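Local coordinates for type VI secretion system-associated protein TagF (Pseudomonas aeruginosa PAO1, PDB 2QNU), which is a TagF protein associated with the type VI secretion system, probably acting in its regulation, though its molecular activity is not established, at residues 31-36 against 88-93; 42-47 against 210-215; 75-80 against 120-125; 148-153 against 172-177. All blocks are in the same frame, centred on the assembly; numbering follows the deposited sequence.

Contact 1. Residues 31-36 against 88-93; sequences AWLASG and PLTVAC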
loop_
_atom_site.group_PDB
_atom_site.type_symbol
_atom_site.label_atom_id
_atom_site.label_comp_id
_atom_site.label_asym_id
_atom_site.label_seq_id
_atom_site.Cartn_x
_atom_site.Cartn_y
_atom_site.Cartn_z
ATOM N N ALA B 31 -26.212 1.057 -9.480
ATOM C CA ALA B 31 -26.861 0.848 -8.189
ATOM C C ALA B 31 -26.064 1.555 -7.122
ATOM O O ALA B 31 -26.607 2.146 -6.187
ATOM C CB ALA B 31 -26.957 -0.618 -7.915
ATOM N N TRP B 32 -24.751 1.528 -7.261
ATOM C CA TRP B 32 -23.928 2.194 -6.283
ATOM C C TRP B 32 -24.103 3.721 -6.412
ATOM O O TRP B 32 -24.191 4.385 -5.408
ATOM C CB TRP B 32 -22.419 1.788 -6.357
ATOM C CG TRP B 32 -21.518 2.653 -5.454
ATOM C CD1 TRP B 32 -21.380 2.587 -4.100
ATOM C CD2 TRP B 32 -20.752 3.784 -5.880
ATOM N NE1 TRP B 32 -20.549 3.582 -3.646
ATOM C CE2 TRP B 32 -20.153 4.337 -4.735
ATOM C CE3 TRP B 32 -20.557 4.395 -7.118
ATOM C CZ2 TRP B 32 -19.314 5.443 -4.797
ATOM C CZ3 TRP B 32 -19.714 5.503 -7.200
ATOM C CH2 TRP B 32 -19.109 6.026 -6.052
ATOM N N LEU B 33 -24.112 4.291 -7.618
ATOM C CA LEU B 33 -24.330 5.766 -7.742
ATOM C C LEU B 33 -25.686 6.167 -7.260
ATOM O O LEU B 33 -25.803 7.103 -6.508
ATOM C CB LEU B 33 -24.226 6.247 -9.194
ATOM C CG LEU B 33 -22.833 6.278 -9.734
ATOM C CD1 LEU B 33 -22.903 6.474 -11.230
ATOM C CD2 LEU B 33 -22.038 7.350 -9.091
ATOM N N ALA B 34 -26.704 5.428 -7.662
ATOM C CA ALA B 34 -28.047 5.709 -7.235
ATOM C C ALA B 34 -28.256 5.721 -5.710
ATOM O O ALA B 34 -28.994 6.576 -5.194
ATOM C CB ALA B 34 -28.994 4.727 -7.881
ATOM N N SER B 35 -27.641 4.766 -4.999
ATOM C CA SER B 35 -27.727 4.676 -3.524
ATOM C C SER B 35 -27.079 5.881 -2.893
ATOM O O SER B 35 -27.562 6.425 -1.889
ATOM C CB SER B 35 -26.973 3.398 -2.996
ATOM O OG SER B 35 -27.395 2.228 -3.678
ATOM N N GLY B 36 -25.937 6.248 -3.459
ATOM C CA GLY B 36 -25.156 7.391 -3.030
ATOM C C GLY B 36 -25.915 8.695 -3.243
ATOM O O GLY B 36 -25.826 9.606 -2.415
ATOM N N PRO B 88 -24.606 11.464 -12.454
ATOM C CA PRO B 88 -23.236 11.627 -12.945
ATOM C C PRO B 88 -22.978 11.033 -14.317
ATOM O O PRO B 88 -23.713 10.205 -14.794
ATOM C CB PRO B 88 -22.404 10.890 -11.895
ATOM C CG PRO B 88 -23.152 11.012 -10.686
ATOM C CD PRO B 88 -24.617 10.901 -11.097
ATOM N N LEU B 89 -21.909 11.487 -14.930
ATOM C CA LEU B 89 -21.426 10.902 -16.200
ATOM C C LEU B 89 -20.056 10.325 -15.905
ATOM O O LEU B 89 -19.181 10.978 -15.338
ATOM C CB LEU B 89 -21.283 11.986 -17.259
ATOM C CG LEU B 89 -20.702 11.591 -18.647
ATOM C CD1 LEU B 89 -21.619 10.632 -19.340
ATOM C CD2 LEU B 89 -20.587 12.833 -19.465
ATOM N N THR B 90 -19.864 9.096 -16.309
ATOM C CA THR B 90 -18.635 8.412 -16.025
ATOM C C THR B 90 -18.043 7.959 -17.318
ATOM O O THR B 90 -18.758 7.442 -18.131
ATOM C CB THR B 90 -18.925 7.140 -15.129
ATOM O OG1 THR B 90 -19.651 7.540 -13.985
ATOM C CG2 THR B 90 -17.647 6.468 -14.690
ATOM N N VAL B 91 -16.743 8.165 -17.477
ATOM C CA VAL B 91 -15.941 7.442 -18.475
ATOM C C VAL B 91 -15.067 6.412 -17.712
ATOM O O VAL B 91 -14.366 6.760 -16.737
ATOM C CB VAL B 91 -15.071 8.415 -19.251
ATOM C CG1 VAL B 91 -14.065 7.684 -20.178
ATOM C CG2 VAL B 91 -15.974 9.399 -20.025
ATOM N N ALA B 92 -15.143 5.156 -18.152
ATOM C CA ALA B 92 -14.510 4.017 -17.446
ATOM C C ALA B 92 -13.792 3.078 -18.403
ATOM O O ALA B 92 -14.296 2.760 -19.476
ATOM C CB ALA B 92 -15.544 3.245 -16.701
ATOM N N CYS B 93 -12.595 2.671 -17.997
ATOM C CA CYS B 93 -11.884 1.597 -18.663
ATOM C C CYS B 93 -11.807 0.356 -17.756
ATOM O O CYS B 93 -11.274 0.396 -16.651
ATOM C CB CYS B 93 -10.497 2.078 -19.008
ATOM S SG CYS B 93 -9.605 0.848 -19.811
#
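With CG of Leu33 set anti to its carbonyl carbon (chi1 -73°) and the outer torsion extended (chi2 168°), the forked end of this leucine reaches from helix 23-44 to Pro88, just before strand 89-95, and to Thr90 within it. This is helix-on-sheet packing inside the fold of the TagF N-terminal domain, in which helices pack on an antiparallel sheet: the helix lies over one face of that sheet, and Leu33 supplies the touch for this turn.

The two methyls divide the work. CD2 of Leu33 meets CG of the Pro88 ring at 4.1 Å, the two side chains lying alongside and pointing opposite ways, while CD1 of Leu33 stands 4.4 Å from OG1 of Thr90. That hydroxyl is engaged by the indole NE1 of Trp29, one helical turn before Leu33, so the same helix meets the strand through both a polar and an apolar group. Leu89, between the two contacting residues, points away and packs on Leu119 of helix 110-121, across the sheet.

On the helix itself, Ser35 turns its hydroxyl back along the backbone: OG and N of Ser35 approach the carbonyl oxygen of Ala31 from opposite faces of its plane, with Ser35 OG 2.6 Å from Ala31 O.

Contact 2. Residues 42-47 against 210-215; sequences DELGAA and FLTGEG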
loop_
_atom_site.group_PDB
_atom_site.type_symbol
_atom_site.label_atom_id
_atom_site.label_comp_id
_atom_site.label_asym_id
_atom_site.label_seq_id
_atom_site.Cartn_x
_atom_site.Cartn_y
_atom_site.Cartn_z
ATOM N N ASP B 42 -30.804 12.826 0.908
ATOM C CA ASP B 42 -31.478 12.811 2.210
ATOM C C ASP B 42 -30.683 13.593 3.273
ATOM O O ASP B 42 -31.264 14.265 4.136
ATOM C CB ASP B 42 -31.636 11.397 2.747
ATOM C CG ASP B 42 -32.641 10.593 2.016
ATOM O OD1 ASP B 42 -33.448 11.131 1.259
ATOM O OD2 ASP B 42 -32.641 9.369 2.237
ATOM N N GLU B 43 -29.366 13.438 3.244
ATOM C CA GLU B 43 -28.492 14.068 4.238
ATOM C C GLU B 43 -28.409 15.584 4.088
ATOM O O GLU B 43 -28.443 16.325 5.077
ATOM C CB GLU B 43 -27.084 13.480 4.155
ATOM C CG GLU B 43 -26.920 12.213 5.034
ATOM C CD GLU B 43 -25.933 11.159 4.451
ATOM O OE1 GLU B 43 -25.035 11.509 3.637
ATOM O OE2 GLU B 43 -26.114 9.963 4.805
ATOM N N LEU B 44 -28.286 16.022 2.841
ATOM C CA LEU B 44 -28.036 17.403 2.496
ATOM C C LEU B 44 -29.275 18.238 2.287
ATOM O O LEU B 44 -29.185 19.431 2.419
ATOM C CB LEU B 44 -27.172 17.473 1.225
ATOM C CG LEU B 44 -25.732 17.039 1.430
ATOM C CD1 LEU B 44 -25.004 16.954 0.127
ATOM C CD2 LEU B 44 -25.003 17.976 2.370
ATOM N N GLY B 45 -30.405 17.634 1.919
ATOM C CA GLY B 45 -31.670 18.351 1.793
ATOM C C GLY B 45 -31.528 19.492 0.791
ATOM O O GLY B 45 -30.920 19.315 -0.275
ATOM N N ALA B 46 -32.045 20.675 1.152
ATOM C CA ALA B 46 -32.007 21.855 0.251
ATOM C C ALA B 46 -30.615 22.218 -0.235
ATOM O O ALA B 46 -30.470 22.813 -1.301
ATOM C CB ALA B 46 -32.608 23.075 0.937
ATOM N N ALA B 47 -29.612 21.876 0.563
ATOM C CA ALA B 47 -28.208 22.127 0.232
ATOM C C ALA B 47 -27.613 21.194 -0.825
ATOM O O ALA B 47 -26.480 21.413 -1.259
ATOM C CB ALA B 47 -27.370 22.052 1.509
ATOM N N PHE B 210 -17.913 13.192 -1.302
ATOM C CA PHE B 210 -17.456 13.557 -2.669
ATOM C C PHE B 210 -18.008 14.927 -3.127
ATOM O O PHE B 210 -17.519 15.472 -4.129
ATOM C CB PHE B 210 -17.952 12.565 -3.710
ATOM C CG PHE B 210 -17.306 11.216 -3.632
ATOM C CD1 PHE B 210 -15.934 11.074 -3.789
ATOM C CD2 PHE B 210 -18.092 10.078 -3.430
ATOM C CE1 PHE B 210 -15.340 9.786 -3.750
ATOM C CE2 PHE B 210 -17.505 8.783 -3.360
ATOM C CZ PHE B 210 -16.135 8.659 -3.491
ATOM N N LEU B 211 -19.075 15.400 -2.473
ATOM C CA LEU B 211 -19.749 16.675 -2.865
ATOM C C LEU B 211 -19.362 17.786 -1.927
ATOM O O LEU B 211 -19.260 18.902 -2.360
ATOM C CB LEU B 211 -21.270 16.568 -2.998
ATOM C CG LEU B 211 -21.886 15.277 -3.565
ATOM C CD1 LEU B 211 -23.410 15.237 -3.413
ATOM C CD2 LEU B 211 -21.513 15.002 -4.979
ATOM N N THR B 212 -19.091 17.495 -0.656
ATOM C CA THR B 212 -18.844 18.542 0.268
ATOM C C THR B 212 -17.483 18.519 0.890
ATOM O O THR B 212 -17.069 19.524 1.468
ATOM C CB THR B 212 -19.876 18.506 1.410
ATOM O OG1 THR B 212 -19.601 17.397 2.266
ATOM C CG2 THR B 212 -21.247 18.375 0.852
ATOM N N GLY B 213 -16.778 17.396 0.798
ATOM C CA GLY B 213 -15.551 17.215 1.578
ATOM C C GLY B 213 -15.730 17.265 3.100
ATOM O O GLY B 213 -14.763 17.325 3.846
ATOM N N GLU B 214 -16.950 17.231 3.576
ATOM C CA GLU B 214 -17.171 17.402 4.992
ATOM C C GLU B 214 -17.018 16.081 5.749
ATOM O O GLU B 214 -17.233 15.034 5.203
ATOM C CB GLU B 214 -18.545 17.990 5.213
ATOM C CG GLU B 214 -18.703 19.392 4.610
ATOM C CD GLU B 214 -20.111 19.937 4.776
ATOM O OE1 GLU B 214 -21.033 19.175 5.218
ATOM O OE2 GLU B 214 -20.320 21.142 4.436
ATOM N N GLY B 215 -16.560 16.147 6.975
ATOM C CA GLY B 215 -16.387 14.940 7.778
ATOM C C GLY B 215 -15.817 15.237 9.133
ATOM O O GLY B 215 -15.366 16.371 9.423
#
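Two helix C-termini come together here, that of the long helix 23-44 and that of the short helix 209-212, and each gives way to a glycine with positive phi, Gly45 in one chain segment and Gly213 in the other. The last helical residue on each side, Leu44 and Thr212, makes the central touch. They reach toward each other tip to tip, and CG2 of Thr212 sits against both ends of the leucine fork, 4.1 Å from Leu44 CD2 and likewise from Leu44 CD1. A second apolar touch joins CD1 of Leu44 to CD1 of Leu211, 4.2 Å apart.

The torsion of Thr212 sorts its two branches. With chi1 at 72°, OG1 lies between the backbone N and the carbonyl carbon, and CG2 is left to face Leu44. The hydroxyl is used within its own segment: OG1 of Thr212 accepts from the backbone N of Glu214 at 3.0 Å with an N-H...O angle of 155°, which makes an ST turn just where the chain leaves the helix. A weak hydrogen bond also links this hydroxyl to the carbonyl of Gly208.

Leu211 continues the apolar patch inward, against Trp48 and Ala51 of helix 48-53 and Ser40 of helix 23-44. No hydrogen bond passes between the two segments; what passes directly between them is methyl packing, and the threonine does double duty: its methyl joins the helix ends while its hydroxyl shapes the turn that follows.

Contact 3. Residues 75-80 against 120-125; sequences VVMPSI and LSTLEP
Strand 71-77 runs out at selenomethionine Met77 opposite the end of helix 110-121, with the CA atoms of Met77 and Leu120 8.4 Å apart and a type I beta turn from Ser121 to Glu124 carrying the chain off the helix. Met77 bridges the gap. Its CG stands anti to the backbone N (chi1 -179°), and the chain runs out straight before bending at chi3 (76°), which carries CE in among the turn residues.

CE of Met77 lies 4.0 Å from CD2 of Leu123, whose side chain it crosses obliquely, and the selenium packs on the other branch, with SE of Met77 4.1 Å from CD1 of Leu123. Leu120 adds its CD2 at 4.2 Å from the same Met77 SE. Alongside, CE of Met77 comes within 3.7 Å of OG1 of Thr122.

That hydroxyl is hydrogen-bonded to the carbonyl of Leu119, and it also accepts from a water, 2.7 Å from Thr122 OG1. The same water donates to Ser79 OG, which is also hydrogen-bonded to the carbonyl oxygen of the N-methyl-lysine at position 9, so a polar bridge joins the two segments next to the apolar one.

Around this patch the sheet continues on one side, Met77 pairing through its backbone with Leu89 of strand 89-95. Val75, two residues earlier, lies against Phe112, Val115 and Leu119 of helix 110-121, extending the helix-on-sheet packing back along the strand.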
loop_
_atom_site.group_PDB
_atom_site.type_symbol
_atom_site.label_atom_id
_atom_site.label_comp_id
_atom_site.label_asym_id
_atom_site.label_seq_id
_atom_site.Cartn_x
_atom_site.Cartn_y
_atom_site.Cartn_z
ATOM N N VAL B 75 -12.954 8.382 -14.651
ATOM C CA VAL B 75 -13.293 9.664 -14.049
ATOM C C VAL B 75 -14.809 9.804 -14.022
ATOM O O VAL B 75 -15.472 9.390 -14.940
ATOM C CB VAL B 75 -12.661 10.864 -14.779
ATOM C CG1 VAL B 75 -12.935 12.167 -13.985
ATOM C CG2 VAL B 75 -11.166 10.683 -14.983
ATOM N N VAL B 76 -15.348 10.349 -12.940
ATOM C CA VAL B 76 -16.791 10.575 -12.852
ATOM C C VAL B 76 -17.019 12.052 -12.553
ATOM O O VAL B 76 -16.253 12.664 -11.809
ATOM C CB VAL B 76 -17.507 9.729 -11.773
ATOM C CG1 VAL B 76 -16.855 9.846 -10.394
ATOM C CG2 VAL B 76 -18.975 10.125 -11.655
HETATM N N MSE B 77 -18.046 12.623 -13.195
HETATM C CA MSE B 77 -18.407 14.050 -13.071
HETATM C C MSE B 77 -19.892 14.256 -12.845
HETATM O O MSE B 77 -20.668 13.636 -13.509
HETATM C CB MSE B 77 -18.056 14.748 -14.410
HETATM C CG MSE B 77 -18.379 16.264 -14.401
HETATM SE SE MSE B 77 -18.146 17.086 -16.232
HETATM C CE MSE B 77 -19.733 16.416 -17.005
ATOM N N PRO B 78 -20.293 15.186 -11.963
ATOM C CA PRO B 78 -21.726 15.516 -11.865
ATOM C C PRO B 78 -22.295 15.958 -13.225
ATOM O O PRO B 78 -21.634 16.688 -13.965
ATOM C CB PRO B 78 -21.778 16.682 -10.864
ATOM C CG PRO B 78 -20.489 16.585 -10.120
ATOM C CD PRO B 78 -19.474 15.954 -11.002
ATOM N N SER B 79 -23.480 15.480 -13.560
ATOM C CA SER B 79 -24.059 15.706 -14.879
ATOM C C SER B 79 -25.576 15.759 -14.815
ATOM O O SER B 79 -26.198 15.723 -13.724
ATOM C CB SER B 79 -23.572 14.632 -15.853
ATOM O OG SER B 79 -23.854 14.992 -17.214
ATOM N N ILE B 80 -26.169 15.812 -15.991
ATOM C CA ILE B 80 -27.589 16.091 -16.136
ATOM C C ILE B 80 -28.049 15.667 -17.520
ATOM O O ILE B 80 -27.238 15.639 -18.451
ATOM C CB ILE B 80 -27.849 17.618 -15.943
ATOM C CG1 ILE B 80 -29.328 17.920 -15.679
ATOM C CG2 ILE B 80 -27.417 18.398 -17.163
ATOM C CD1 ILE B 80 -29.621 19.423 -15.560
ATOM N N LEU B 120 -15.700 17.305 -19.666
ATOM C CA LEU B 120 -15.944 18.771 -19.582
ATOM C C LEU B 120 -16.586 19.259 -20.899
ATOM O O LEU B 120 -17.558 19.995 -20.871
ATOM C CB LEU B 120 -14.655 19.523 -19.230
ATOM C CG LEU B 120 -14.265 19.243 -17.788
ATOM C CD1 LEU B 120 -12.798 19.495 -17.561
ATOM C CD2 LEU B 120 -15.075 19.944 -16.726
ATOM N N SER B 121 -16.128 18.728 -22.025
ATOM C CA SER B 121 -16.659 19.067 -23.323
ATOM C C SER B 121 -18.167 18.938 -23.405
ATOM O O SER B 121 -18.812 19.646 -24.208
ATOM C CB SER B 121 -15.970 18.243 -24.441
ATOM O OG SER B 121 -16.530 16.933 -24.561
ATOM N N THR B 122 -18.762 18.048 -22.604
ATOM C CA THR B 122 -20.218 17.810 -22.696
ATOM C C THR B 122 -21.021 18.892 -21.988
ATOM O O THR B 122 -22.243 18.884 -22.043
ATOM C CB THR B 122 -20.685 16.392 -22.093
ATOM O OG1 THR B 122 -20.498 16.382 -20.674
ATOM C CG2 THR B 122 -19.912 15.262 -22.748
ATOM N N LEU B 123 -20.361 19.770 -21.260
ATOM C CA LEU B 123 -21.092 20.856 -20.583
ATOM C C LEU B 123 -21.269 22.061 -21.514
ATOM O O LEU B 123 -22.054 22.956 -21.217
ATOM C CB LEU B 123 -20.328 21.329 -19.366
ATOM C CG LEU B 123 -20.059 20.347 -18.250
ATOM C CD1 LEU B 123 -19.000 20.939 -17.383
ATOM C CD2 LEU B 123 -21.322 20.069 -17.415
ATOM N N GLU B 124 -20.510 22.083 -22.610
ATOM C CA GLU B 124 -20.521 23.183 -23.586
ATOM C C GLU B 124 -21.868 23.159 -24.335
ATOM O O GLU B 124 -22.241 22.134 -24.909
ATOM C CB GLU B 124 -19.295 23.061 -24.538
ATOM C CG GLU B 124 -17.912 23.201 -23.752
ATOM C CD GLU B 124 -16.586 22.726 -24.489
ATOM O OE1 GLU B 124 -16.541 22.643 -25.755
ATOM O OE2 GLU B 124 -15.553 22.440 -23.756
ATOM N N PRO B 125 -22.669 24.259 -24.226
ATOM C CA PRO B 125 -23.642 24.448 -25.297
ATOM C C PRO B 125 -22.863 24.937 -26.524
ATOM O O PRO B 125 -22.225 26.027 -26.498
ATOM C CB PRO B 125 -24.622 25.497 -24.733
ATOM C CG PRO B 125 -23.817 26.273 -23.781
ATOM C CD PRO B 125 -22.799 25.308 -23.192
HETATM O O HOH W 1 -22.861 16.680 -19.392
#

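Contact 4. Residues 148-153 against 172-177; sequences IEQSLI and LAQHAC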
loop_
_atom_site.group_PDB
_atom_site.type_symbol
_atom_site.label_atom_id
_atom_site.label_comp_id
_atom_site.label_asym_id
_atom_site.label_seq_id
_atom_site.Cartn_x
_atom_site.Cartn_y
_atom_site.Cartn_z
ATOM N N ILE B 148 3.351 -7.053 -10.219
ATOM C CA ILE B 148 4.471 -7.850 -9.808
ATOM C C ILE B 148 3.864 -9.154 -9.435
ATOM O O ILE B 148 2.847 -9.193 -8.765
ATOM C CB ILE B 148 5.207 -7.272 -8.588
ATOM C CG1 ILE B 148 5.775 -5.882 -8.894
ATOM C CG2 ILE B 148 6.333 -8.182 -8.158
ATOM C CD1 ILE B 148 7.017 -5.838 -9.857
ATOM N N GLU B 149 4.476 -10.216 -9.916
ATOM C CA GLU B 149 4.083 -11.573 -9.596
ATOM C C GLU B 149 4.069 -11.827 -8.082
ATOM O O GLU B 149 4.988 -11.445 -7.384
ATOM C CB GLU B 149 5.046 -12.550 -10.290
ATOM C CG GLU B 149 4.753 -14.018 -10.008
ATOM C CD GLU B 149 5.891 -14.956 -10.422
ATOM O OE1 GLU B 149 6.529 -14.691 -11.461
ATOM O OE2 GLU B 149 6.132 -15.965 -9.706
ATOM N N GLN B 150 2.991 -12.452 -7.616
ATOM C CA GLN B 150 2.754 -12.749 -6.204
ATOM C C GLN B 150 2.024 -14.090 -6.043
ATOM O O GLN B 150 1.356 -14.548 -6.956
ATOM C CB GLN B 150 1.903 -11.669 -5.562
ATOM C CG GLN B 150 2.481 -10.236 -5.628
ATOM C CD GLN B 150 1.574 -9.231 -4.963
ATOM O OE1 GLN B 150 0.382 -9.170 -5.272
ATOM N NE2 GLN B 150 2.126 -8.430 -4.052
ATOM N N SER B 151 2.172 -14.719 -4.881
ATOM C CA SER B 151 1.456 -15.968 -4.544
ATOM C C SER B 151 1.086 -15.976 -3.038
ATOM O O SER B 151 0.858 -14.910 -2.460
ATOM C CB SER B 151 2.264 -17.201 -4.999
ATOM O OG SER B 151 3.625 -17.110 -4.619
ATOM N N LEU B 152 0.960 -17.156 -2.432
ATOM C CA LEU B 152 0.631 -17.299 -1.004
ATOM C C LEU B 152 1.392 -18.447 -0.356
ATOM O O LEU B 152 2.002 -19.261 -1.046
ATOM C CB LEU B 152 -0.886 -17.518 -0.799
ATOM C CG LEU B 152 -1.677 -16.285 -0.376
ATOM C CD1 LEU B 152 -2.057 -15.376 -1.564
ATOM C CD2 LEU B 152 -2.920 -16.690 0.405
ATOM N N ILE B 153 1.378 -18.476 0.975
ATOM C CA ILE B 153 1.620 -19.701 1.745
ATOM C C ILE B 153 0.605 -19.802 2.904
ATOM O O ILE B 153 -0.487 -19.199 2.865
ATOM C CB ILE B 153 3.067 -19.827 2.309
ATOM C CG1 ILE B 153 4.136 -19.991 1.204
ATOM C CG2 ILE B 153 3.156 -21.086 3.166
ATOM C CD1 ILE B 153 4.550 -18.735 0.468
ATOM N N LEU B 172 4.362 -2.959 -3.108
ATOM C CA LEU B 172 3.674 -2.376 -1.960
ATOM C C LEU B 172 2.506 -1.531 -2.410
ATOM O O LEU B 172 1.407 -1.638 -1.875
ATOM C CB LEU B 172 4.646 -1.588 -1.103
ATOM C CG LEU B 172 5.234 -2.343 0.081
ATOM C CD1 LEU B 172 6.068 -3.502 -0.454
ATOM C CD2 LEU B 172 6.100 -1.452 0.818
ATOM N N ALA B 173 2.732 -0.657 -3.396
ATOM C CA ALA B 173 1.637 0.164 -3.945
ATOM C C ALA B 173 0.445 -0.655 -4.535
ATOM O O ALA B 173 -0.690 -0.319 -4.268
ATOM C CB ALA B 173 2.212 1.141 -5.007
ATOM N N GLN B 174 0.696 -1.732 -5.284
ATOM C CA GLN B 174 -0.399 -2.618 -5.762
ATOM C C GLN B 174 -1.167 -3.195 -4.635
ATOM O O GLN B 174 -2.381 -3.267 -4.729
ATOM C CB GLN B 174 0.046 -3.843 -6.596
ATOM C CG GLN B 174 1.453 -3.830 -7.107
ATOM C CD GLN B 174 1.895 -5.051 -7.984
ATOM O OE1 GLN B 174 2.356 -4.820 -9.103
ATOM N NE2 GLN B 174 1.816 -6.324 -7.459
ATOM N N HIS B 175 -0.477 -3.669 -3.590
ATOM C CA HIS B 175 -1.140 -4.242 -2.440
ATOM C C HIS B 175 -2.112 -3.243 -1.803
ATOM O O HIS B 175 -3.215 -3.635 -1.344
ATOM C CB HIS B 175 -0.145 -4.797 -1.382
ATOM C CG HIS B 175 -0.837 -5.487 -0.250
ATOM N ND1 HIS B 175 -1.170 -4.831 0.928
ATOM C CD2 HIS B 175 -1.362 -6.727 -0.150
ATOM C CE1 HIS B 175 -1.861 -5.652 1.705
ATOM N NE2 HIS B 175 -1.972 -6.810 1.083
ATOM N N ALA B 176 -1.746 -1.955 -1.721
ATOM C CA ALA B 176 -2.666 -1.018 -1.104
ATOM C C ALA B 176 -3.972 -0.871 -1.875
ATOM O O ALA B 176 -5.017 -0.403 -1.312
ATOM C CB ALA B 176 -1.991 0.352 -0.846
ATOM N N CYS B 177 -3.967 -1.240 -3.139
ATOM C CA CYS B 177 -5.169 -1.203 -3.965
ATOM C C CYS B 177 -6.148 -2.366 -3.864
ATOM O O CYS B 177 -7.327 -2.231 -4.228
ATOM C CB CYS B 177 -4.786 -1.041 -5.460
ATOM S SG CYS B 177 -3.965 0.550 -5.720
#
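The carbonyl oxygen of the Gln174 side chain takes the backbone N-H of Ile148 in the shortest polar bond between the two segments, 2.7 Å from Ile148 N to Gln174 OE1 with an N-H...O angle of 151°. It is a helix-to-loop contact: helix 165-177 offers its glutamine to the extended chain 148-153, ahead of strand 158-160. The N-H arrives in the carbonyl plane, on a lone pair of OE1. The other end of the same amide turns to the same residue, NE2 of Gln174 giving a weak bond to the carbonyl oxygen of Ile148 at 3.3 Å. The short bond to OE1 probably sets which way round the amide lies; the bond from NE2 adds little.

The side chains of Ile148 and Gln174 cross at about a right angle, and CG1 of Ile148 rests 3.6 Å from Gln174 OE1. Gln150, two residues on, runs antiparallel to Gln174 with its amide plane turned 89° to the other. There is no hydrogen bond between the two amides; the NE2 of Gln150 is bound to Ser160 OG instead, and an acetate ion, probably from the crystallisation liquor, lies close to this side chain.

The helix also lies at the interface with the second subunit: Leu172 and Ala173 pack on Cys177 and Leu169 of the second subunit, and His175 on its Arg197. Back at the pair of glutamines, the closest approach is from CD of Gln150 to NE2 of Gln174, at 3.8 Å.

Overall arrangement
After strands 4-7 and 18-19, helix 23-44 serves contacts 1 and 2, whose segments alternate along the chain. Contact 1 closes a loop of 51 residues onto strand 89-95; contact 3 opens inside that loop, on the neighbouring strand 71-77, and closes after it at the end of helix 110-121, so these two cross as well. They meet through the backbone pairing of the two strands. Contact 4 follows in series, joining the later loop to helix 165-177 at the dimer side, about 36 Å between centres from contact 3. Contact 2 closes last, at 210-215, enclosing contacts 3 and 4, and touches contact 1 where Trp32 packs on Phe210.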